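Local structure of B-type Cna protein (Enterococcus faecium, 6FWY) at residues A[75-87]-A[102-114]. The protein is of unknown function, but as the thioester domain of a wall-anchored surface protein it probably takes part in covalent attachment to host targets. Numbering follows the deposited sequence.
Sequences SDEFYRMFKGGFP and AWYATQLVSWVLA
Leu113 lies over one face of the Phe78 ring: its CD1 stands 4.2 Å from the ring centroid, 8° off the normal, a CH-pi contact. At the ring's edge, in its plane, Ser110 OG comes within 3.8 Å of Phe78 CE1. The Phe86 ring carries Pro87 CB over one face, and meets Ala102 CB and Trp103 CB obliquely through CD2 and CD1 respectively; with CG anti to the backbone N, it is turned onto the start of segment 102-114. Met81 CE, sent there by the bend at chi3, covers a face of the Phe82 ring toward its rim and also nears Ser110 CB. Helices 76-84 and 102-113 run antiparallel, at 175° with axes 10.4 Å apart. The second carries a Thr-Gln-x-x-x-Trp sequence (Thr106, Gln107, Trp111), and Gln107 OE1 accepts from Cys52 N while Ser110 OG bonds to Cys52 O, consistent with Gln107 being the thioester glutamine, as in related thioester domains. Between the helices Met81 fits as a knob into the hole formed by Thr106, Val109, Ser110 and Leu113; its CG meets Val109 CG1 at 3.6 Å, and SD lies against Ser110 N and CA. Beyond the first helix, Phe86 N donates a nearly straight hydrogen bond to Thr106 OG1 (3.0 Å, 169°). That hydroxyl in turn donates to Ala102 O at 2.9 Å, reaching the carbonyl from the face opposite Thr106 N, so OG1 links the turn after one helix to the backbone of the other. The rings of Trp103 and Tyr51 meet. Near the N-terminal end of helix 76-84, Glu77 OE1 rests 3.8 Å from Leu113 CD2 while OE2 forms a salt bridge with Lys149.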
ATOM      1  N   SER A  75      -4.911   2.901   7.868  1.00 34.50           N
ATOM      2  CA  SER A  75      -4.704   1.598   8.501  1.00 34.87           C
ATOM      3  C   SER A  75      -4.804   0.427   7.508  1.00 34.21           C
ATOM      4  O   SER A  75      -5.221   0.596   6.366  1.00 33.89           O
ATOM      5  CB  SER A  75      -5.723   1.402   9.613  1.00 34.63           C
ATOM      6  OG  SER A  75      -7.006   1.278   9.057  1.00 33.62           O
ATOM      7  N   ASP A  76      -4.444  -0.768   7.964  1.00 35.00           N
ATOM      8  CA  ASP A  76      -4.641  -1.980   7.181  1.00 35.51           C
ATOM      9  C   ASP A  76      -6.111  -2.193   6.791  1.00 35.27           C
ATOM     10  O   ASP A  76      -6.407  -2.734   5.722  1.00 35.07           O
ATOM     11  CB  ASP A  76      -4.089  -3.197   7.933  1.00 36.85           C
ATOM     12  CG  ASP A  76      -2.560  -3.179   8.068  1.00 37.64           C
ATOM     13  OD1 ASP A  76      -1.888  -2.336   7.388  1.00 37.56           O
ATOM     14  OD2 ASP A  76      -2.032  -3.991   8.870  1.00 38.00           O
ATOM     15  N   GLU A  77      -7.029  -1.760   7.642  1.00 35.30           N
ATOM     16  CA  GLU A  77      -8.465  -1.857   7.343  1.00 35.13           C
ATOM     17  C   GLU A  77      -8.799  -1.029   6.099  1.00 33.81           C
ATOM     18  O   GLU A  77      -9.478  -1.511   5.204  1.00 33.50           O
ATOM     19  CB  GLU A  77      -9.329  -1.417   8.543  1.00 35.26           C
ATOM     20  CG  GLU A  77      -9.112  -2.245   9.812  1.00 37.06           C
ATOM     21  CD  GLU A  77     -10.061  -1.859  10.949  1.00 37.87           C
ATOM     22  OE1 GLU A  77     -10.378  -0.654  11.094  1.00 38.06           O
ATOM     23  OE2 GLU A  77     -10.514  -2.765  11.704  1.00 39.24           O
ATOM     24  N   PHE A  78      -8.310   0.207   6.048  1.00 33.41           N
ATOM     25  CA  PHE A  78      -8.504   1.065   4.878  1.00 32.92           C
ATOM     26  C   PHE A  78      -7.786   0.514   3.634  1.00 33.17           C
ATOM     27  O   PHE A  78      -8.332   0.581   2.543  1.00 32.78           O
ATOM     28  CB  PHE A  78      -8.098   2.523   5.168  1.00 32.92           C
ATOM     29  CG  PHE A  78      -9.164   3.323   5.882  1.00 32.77           C
ATOM     30  CD1 PHE A  78     -10.254   3.828   5.179  1.00 32.38           C
ATOM     31  CD2 PHE A  78      -9.105   3.532   7.255  1.00 33.03           C
ATOM     32  CE1 PHE A  78     -11.273   4.527   5.838  1.00 32.07           C
ATOM     33  CE2 PHE A  78     -10.131   4.237   7.916  1.00 32.41           C
ATOM     34  CZ  PHE A  78     -11.197   4.755   7.208  1.00 31.88           C
ATOM     35  N   TYR A  79      -6.590  -0.042   3.791  1.00 33.56           N
ATOM     36  CA  TYR A  79      -5.908  -0.720   2.679  1.00 34.12           C
ATOM     37  C   TYR A  79      -6.813  -1.767   2.078  1.00 34.63           C
ATOM     38  O   TYR A  79      -7.045  -1.762   0.884  1.00 34.20           O
ATOM     39  CB  TYR A  79      -4.592  -1.370   3.138  1.00 34.80           C
ATOM     40  CG  TYR A  79      -3.947  -2.237   2.078  1.00 35.20           C
ATOM     41  CD1 TYR A  79      -3.261  -1.672   0.994  1.00 35.95           C
ATOM     42  CD2 TYR A  79      -4.021  -3.627   2.151  1.00 36.13           C
ATOM     43  CE1 TYR A  79      -2.679  -2.474   0.015  1.00 36.23           C
ATOM     44  CE2 TYR A  79      -3.455  -4.443   1.192  1.00 36.80           C
ATOM     45  CZ  TYR A  79      -2.785  -3.864   0.124  1.00 36.95           C
ATOM     46  OH  TYR A  79      -2.216  -4.660  -0.817  1.00 37.80           O
ATOM     47  N   ARG A  80      -7.343  -2.645   2.927  1.00 35.02           N
ATOM     48  CA  ARG A  80      -8.211  -3.719   2.470  1.00 35.55           C
ATOM     49  C   ARG A  80      -9.527  -3.230   1.881  1.00 34.69           C
ATOM     50  O   ARG A  80     -10.032  -3.846   0.951  1.00 35.16           O
ATOM     51  CB  ARG A  80      -8.455  -4.717   3.602  1.00 36.48           C
ATOM     52  CG  ARG A  80      -7.248  -5.602   3.870  1.00 37.63           C
ATOM     53  CD  ARG A  80      -7.589  -6.776   4.764  1.00 38.73           C
ATOM     54  NE  ARG A  80      -7.934  -6.348   6.120  1.00 38.81           N
ATOM     55  CZ  ARG A  80      -7.076  -6.111   7.114  1.00 39.28           C
ATOM     56  NH1 ARG A  80      -5.751  -6.258   6.960  1.00 39.58           N
ATOM     57  NH2 ARG A  80      -7.571  -5.730   8.298  1.00 39.18           N
ATOM     58  N   MET A  81     -10.068  -2.126   2.392  1.00 33.87           N
ATOM     59  CA  MET A  81     -11.278  -1.547   1.813  1.00 34.06           C
ATOM     60  C   MET A  81     -11.049  -1.238   0.330  1.00 34.53           C
ATOM     61  O   MET A  81     -11.895  -1.571  -0.500  1.00 34.82           O
ATOM     62  CB  MET A  81     -11.707  -0.278   2.556  1.00 33.21           C
ATOM     63  CG  MET A  81     -12.939   0.419   1.974  1.00 32.83           C
ATOM     64  SD  MET A  81     -13.148   2.090   2.626  1.00 33.05           S
ATOM     65  CE  MET A  81     -11.926   3.015   1.659  1.00 32.85           C
ATOM     66  N   PHE A  82      -9.922  -0.598   0.016  1.00 34.16           N
ATOM     67  CA  PHE A  82      -9.570  -0.323  -1.369  1.00 34.82           C
ATOM     68  C   PHE A  82      -9.359  -1.604  -2.175  1.00 35.73           C
ATOM     69  O   PHE A  82      -9.944  -1.755  -3.219  1.00 36.98           O
ATOM     70  CB  PHE A  82      -8.335   0.577  -1.466  1.00 34.75           C
ATOM     71  CG  PHE A  82      -8.609   2.021  -1.158  1.00 34.47           C
ATOM     72  CD1 PHE A  82      -9.164   2.860  -2.124  1.00 35.02           C
ATOM     73  CD2 PHE A  82      -8.296   2.555   0.079  1.00 33.83           C
ATOM     74  CE1 PHE A  82      -9.404   4.207  -1.850  1.00 34.44           C
ATOM     75  CE2 PHE A  82      -8.544   3.889   0.366  1.00 33.80           C
ATOM     76  CZ  PHE A  82      -9.097   4.713  -0.601  1.00 33.92           C
ATOM     77  N   LYS A  83      -8.543  -2.521  -1.674  1.00 35.87           N
ATOM     78  CA  LYS A  83      -8.220  -3.779  -2.390  1.00 36.85           C
ATOM     79  C   LYS A  83      -9.440  -4.669  -2.632  1.00 37.29           C
ATOM     80  O   LYS A  83      -9.549  -5.293  -3.681  1.00 37.75           O
ATOM     81  CB  LYS A  83      -7.152  -4.566  -1.637  1.00 37.75           C
ATOM     82  CG  LYS A  83      -6.524  -5.684  -2.442  1.00 39.74           C
ATOM     83  CD  LYS A  83      -5.653  -6.612  -1.612  1.00 40.61           C
ATOM     84  CE  LYS A  83      -5.308  -7.850  -2.445  1.00 42.45           C
ATOM     85  NZ  LYS A  83      -4.116  -8.557  -1.914  1.00 43.99           N
ATOM     86  N   GLY A  84     -10.345  -4.718  -1.650  1.00 36.46           N
ATOM     87  CA  GLY A  84     -11.553  -5.551  -1.720  1.00 37.09           C
ATOM     88  C   GLY A  84     -12.836  -4.837  -2.106  1.00 36.38           C
ATOM     89  O   GLY A  84     -13.882  -5.456  -2.159  1.00 36.75           O
ATOM     90  N   GLY A  85     -12.744  -3.541  -2.384  1.00 35.80           N
ATOM     91  CA  GLY A  85     -13.892  -2.710  -2.747  1.00 35.49           C
ATOM     92  C   GLY A  85     -13.752  -2.125  -4.157  1.00 36.08           C
ATOM     93  O   GLY A  85     -12.891  -2.540  -4.948  1.00 36.09           O
ATOM     94  N   PHE A  86     -14.617  -1.164  -4.461  1.00 36.24           N
ATOM     95  CA  PHE A  86     -14.716  -0.617  -5.810  1.00 36.79           C
ATOM     96  C   PHE A  86     -13.647   0.485  -5.955  1.00 36.60           C
ATOM     97  O   PHE A  86     -13.417   1.202  -4.967  1.00 35.22           O
ATOM     98  CB  PHE A  86     -16.133  -0.086  -6.051  1.00 36.72           C
ATOM     99  CG  PHE A  86     -16.315   0.626  -7.364  1.00 37.41           C
ATOM    100  CD1 PHE A  86     -16.080   1.994  -7.457  1.00 36.98           C
ATOM    101  CD2 PHE A  86     -16.731  -0.059  -8.493  1.00 38.86           C
ATOM    102  CE1 PHE A  86     -16.239   2.664  -8.673  1.00 38.06           C
ATOM    103  CE2 PHE A  86     -16.880   0.606  -9.714  1.00 40.06           C
ATOM    104  CZ  PHE A  86     -16.650   1.971  -9.803  1.00 39.16           C
ATOM    105  N   PRO A  87     -12.981   0.623  -7.122  1.00 36.70           N
ATOM    106  CA  PRO A  87     -13.155  -0.205  -8.331  1.00 38.37           C
ATOM    107  C   PRO A  87     -12.175  -1.359  -8.510  1.00 39.74           C
ATOM    108  O   PRO A  87     -12.109  -1.938  -9.594  1.00 41.08           O
ATOM    109  CB  PRO A  87     -12.913   0.812  -9.447  1.00 39.01           C
ATOM    110  CG  PRO A  87     -11.804   1.654  -8.882  1.00 38.03           C
ATOM    111  CD  PRO A  87     -12.125   1.789  -7.405  1.00 36.94           C
ATOM    112  N   ALA A 102     -21.834  -0.152  -6.240  1.00 36.19           N
ATOM    113  CA  ALA A 102     -20.539  -0.689  -5.780  1.00 35.96           C
ATOM    114  C   ALA A 102     -19.703   0.402  -5.110  1.00 34.24           C
ATOM    115  O   ALA A 102     -19.181   0.210  -4.019  1.00 33.86           O
ATOM    116  CB  ALA A 102     -19.778  -1.339  -6.932  1.00 37.00           C
ATOM    117  N   TRP A 103     -19.599   1.551  -5.762  1.00 34.16           N
ATOM    118  CA  TRP A 103     -18.911   2.696  -5.180  1.00 33.62           C
ATOM    119  C   TRP A 103     -19.524   3.129  -3.836  1.00 33.77           C
ATOM    120  O   TRP A 103     -18.793   3.340  -2.866  1.00 33.99           O
ATOM    121  CB  TRP A 103     -18.898   3.877  -6.150  1.00 33.20           C
ATOM    122  CG  TRP A 103     -18.660   5.197  -5.466  1.00 31.78           C
ATOM    123  CD1 TRP A 103     -17.514   5.631  -4.870  1.00 31.04           C
ATOM    124  CD2 TRP A 103     -19.615   6.233  -5.295  1.00 31.61           C
ATOM    125  NE1 TRP A 103     -17.698   6.880  -4.340  1.00 30.84           N
ATOM    126  CE2 TRP A 103     -18.981   7.276  -4.584  1.00 30.90           C
ATOM    127  CE3 TRP A 103     -20.963   6.375  -5.654  1.00 32.67           C
ATOM    128  CZ2 TRP A 103     -19.640   8.464  -4.238  1.00 31.39           C
ATOM    129  CZ3 TRP A 103     -21.622   7.548  -5.313  1.00 32.47           C
ATOM    130  CH2 TRP A 103     -20.957   8.582  -4.615  1.00 32.02           C
ATOM    131  N   TYR A 104     -20.849   3.258  -3.774  1.00 33.98           N
ATOM    132  CA  TYR A 104     -21.504   3.709  -2.537  1.00 33.49           C
ATOM    133  C   TYR A 104     -21.310   2.720  -1.395  1.00 33.79           C
ATOM    134  O   TYR A 104     -21.080   3.120  -0.241  1.00 33.13           O
ATOM    135  CB  TYR A 104     -22.995   3.980  -2.763  1.00 33.53           C
ATOM    136  CG  TYR A 104     -23.666   4.637  -1.583  1.00 33.02           C
ATOM    137  CD1 TYR A 104     -23.601   6.016  -1.397  1.00 33.09           C
ATOM    138  CD2 TYR A 104     -24.369   3.882  -0.661  1.00 33.04           C
ATOM    139  CE1 TYR A 104     -24.221   6.627  -0.307  1.00 32.77           C
ATOM    140  CE2 TYR A 104     -24.997   4.483   0.425  1.00 32.82           C
ATOM    141  CZ  TYR A 104     -24.915   5.851   0.590  1.00 32.47           C
ATOM    142  OH  TYR A 104     -25.536   6.441   1.650  1.00 31.90           O
ATOM    143  N   ALA A 105     -21.428   1.430  -1.707  1.00 34.96           N
ATOM    144  CA  ALA A 105     -21.130   0.354  -0.747  1.00 34.59           C
ATOM    145  C   ALA A 105     -19.752   0.519  -0.153  1.00 33.46           C
ATOM    146  O   ALA A 105     -19.578   0.359   1.045  1.00 33.24           O
ATOM    147  CB  ALA A 105     -21.228  -1.015  -1.413  1.00 36.10           C
ATOM    148  N   THR A 106     -18.784   0.869  -0.988  1.00 32.91           N
ATOM    149  CA  THR A 106     -17.426   1.076  -0.521  1.00 32.18           C
ATOM    150  C   THR A 106     -17.347   2.343   0.352  1.00 31.29           C
ATOM    151  O   THR A 106     -16.703   2.328   1.391  1.00 31.81           O
ATOM    152  CB  THR A 106     -16.407   1.104  -1.695  1.00 32.08           C
ATOM    153  OG1 THR A 106     -16.671   0.025  -2.597  1.00 32.81           O
ATOM    154  CG2 THR A 106     -15.013   0.956  -1.194  1.00 31.49           C
ATOM    155  N   GLN A 107     -18.010   3.416  -0.060  1.00 30.73           N
ATOM    156  CA  GLN A 107     -18.057   4.654   0.736  1.00 30.92           C
ATOM    157  C   GLN A 107     -18.724   4.414   2.106  1.00 30.74           C
ATOM    158  O   GLN A 107     -18.345   5.025   3.105  1.00 30.04           O
ATOM    159  CB  GLN A 107     -18.779   5.767  -0.046  1.00 31.46           C
ATOM    160  CG  GLN A 107     -19.014   7.084   0.700  1.00 31.52           C
ATOM    161  CD  GLN A 107     -17.722   7.710   1.194  1.00 31.66           C
ATOM    162  OE1 GLN A 107     -16.960   8.260   0.417  1.00 31.48           O
ATOM    163  NE2 GLN A 107     -17.476   7.623   2.492  1.00 31.19           N
ATOM    164  N   LEU A 108     -19.712   3.525   2.136  1.00 30.82           N
ATOM    165  CA  LEU A 108     -20.379   3.174   3.385  1.00 31.20           C
ATOM    166  C   LEU A 108     -19.379   2.513   4.351  1.00 30.99           C
ATOM    167  O   LEU A 108     -19.289   2.894   5.504  1.00 31.24           O
ATOM    168  CB  LEU A 108     -21.584   2.280   3.081  1.00 31.55           C
ATOM    169  CG  LEU A 108     -22.594   1.971   4.180  1.00 32.17           C
ATOM    170  CD1 LEU A 108     -23.134   3.225   4.881  1.00 31.89           C
ATOM    171  CD2 LEU A 108     -23.710   1.187   3.503  1.00 32.83           C
ATOM    172  N   VAL A 109     -18.582   1.572   3.842  1.00 31.41           N
ATOM    173  CA  VAL A 109     -17.454   0.990   4.591  1.00 31.61           C
ATOM    174  C   VAL A 109     -16.494   2.081   5.096  1.00 31.28           C
ATOM    175  O   VAL A 109     -16.145   2.104   6.277  1.00 31.25           O
ATOM    176  CB  VAL A 109     -16.667  -0.050   3.754  1.00 31.95           C
ATOM    177  CG1 VAL A 109     -15.393  -0.507   4.469  1.00 32.23           C
ATOM    178  CG2 VAL A 109     -17.559  -1.235   3.461  1.00 32.52           C
ATOM    179  N   SER A 110     -16.091   2.981   4.218  1.00 29.75           N
ATOM    180  CA  SER A 110     -15.230   4.092   4.625  1.00 30.01           C
ATOM    181  C   SER A 110     -15.794   4.898   5.819  1.00 29.48           C
ATOM    182  O   SER A 110     -15.077   5.190   6.770  1.00 28.36           O
ATOM    183  CB  SER A 110     -14.966   5.032   3.444  1.00 29.58           C
ATOM    184  OG  SER A 110     -14.040   6.038   3.798  1.00 30.21           O
ATOM    185  N   TRP A 111     -17.076   5.245   5.748  1.00 29.59           N
ATOM    186  CA  TRP A 111     -17.722   6.022   6.808  1.00 30.20           C
ATOM    187  C   TRP A 111     -17.710   5.278   8.150  1.00 30.38           C
ATOM    188  O   TRP A 111     -17.428   5.867   9.179  1.00 31.16           O
ATOM    189  CB  TRP A 111     -19.157   6.399   6.427  1.00 29.99           C
ATOM    190  CG  TRP A 111     -19.307   7.573   5.471  1.00 30.27           C
ATOM    191  CD1 TRP A 111     -18.524   8.703   5.408  1.00 29.75           C
ATOM    192  CD2 TRP A 111     -20.329   7.749   4.491  1.00 29.97           C
ATOM    193  NE1 TRP A 111     -19.007   9.554   4.466  1.00 29.55           N
ATOM    194  CE2 TRP A 111     -20.103   8.999   3.876  1.00 30.24           C
ATOM    195  CE3 TRP A 111     -21.403   6.971   4.061  1.00 29.73           C
ATOM    196  CZ2 TRP A 111     -20.914   9.485   2.843  1.00 30.84           C
ATOM    197  CZ3 TRP A 111     -22.225   7.462   3.059  1.00 30.32           C
ATOM    198  CH2 TRP A 111     -21.977   8.693   2.455  1.00 31.10           C
ATOM    199  N   VAL A 112     -18.001   3.981   8.107  1.00 30.79           N
ATOM    200  CA  VAL A 112     -18.003   3.126   9.296  1.00 31.18           C
ATOM    201  C   VAL A 112     -16.595   2.963   9.856  1.00 31.32           C
ATOM    202  O   VAL A 112     -16.378   3.167  11.034  1.00 30.96           O
ATOM    203  CB  VAL A 112     -18.644   1.759   8.995  1.00 31.72           C
ATOM    204  CG1 VAL A 112     -18.511   0.801  10.184  1.00 32.82           C
ATOM    205  CG2 VAL A 112     -20.117   1.954   8.645  1.00 31.62           C
ATOM    206  N   LEU A 113     -15.626   2.645   9.004  1.00 31.33           N
ATOM    207  CA  LEU A 113     -14.221   2.522   9.432  1.00 31.72           C
ATOM    208  C   LEU A 113     -13.682   3.794  10.051  1.00 31.80           C
ATOM    209  O   LEU A 113     -12.907   3.735  10.985  1.00 33.07           O
ATOM    210  CB  LEU A 113     -13.302   2.084   8.269  1.00 31.37           C
ATOM    211  CG  LEU A 113     -13.461   0.682   7.675  1.00 31.72           C
ATOM    212  CD1 LEU A 113     -12.401   0.446   6.598  1.00 31.97           C
ATOM    213  CD2 LEU A 113     -13.347  -0.388   8.753  1.00 32.81           C
ATOM    214  N   ALA A 114     -14.096   4.940   9.530  1.00 31.79           N
ATOM    215  CA  ALA A 114     -13.678   6.242  10.065  1.00 32.22           C
ATOM    216  C   ALA A 114     -14.416   6.636  11.356  1.00 32.16           C
ATOM    217  O   ALA A 114     -14.103   7.639  11.966  1.00 32.25           O
ATOM    218  CB  ALA A 114     -13.836   7.326   9.009  1.00 31.52           C
TER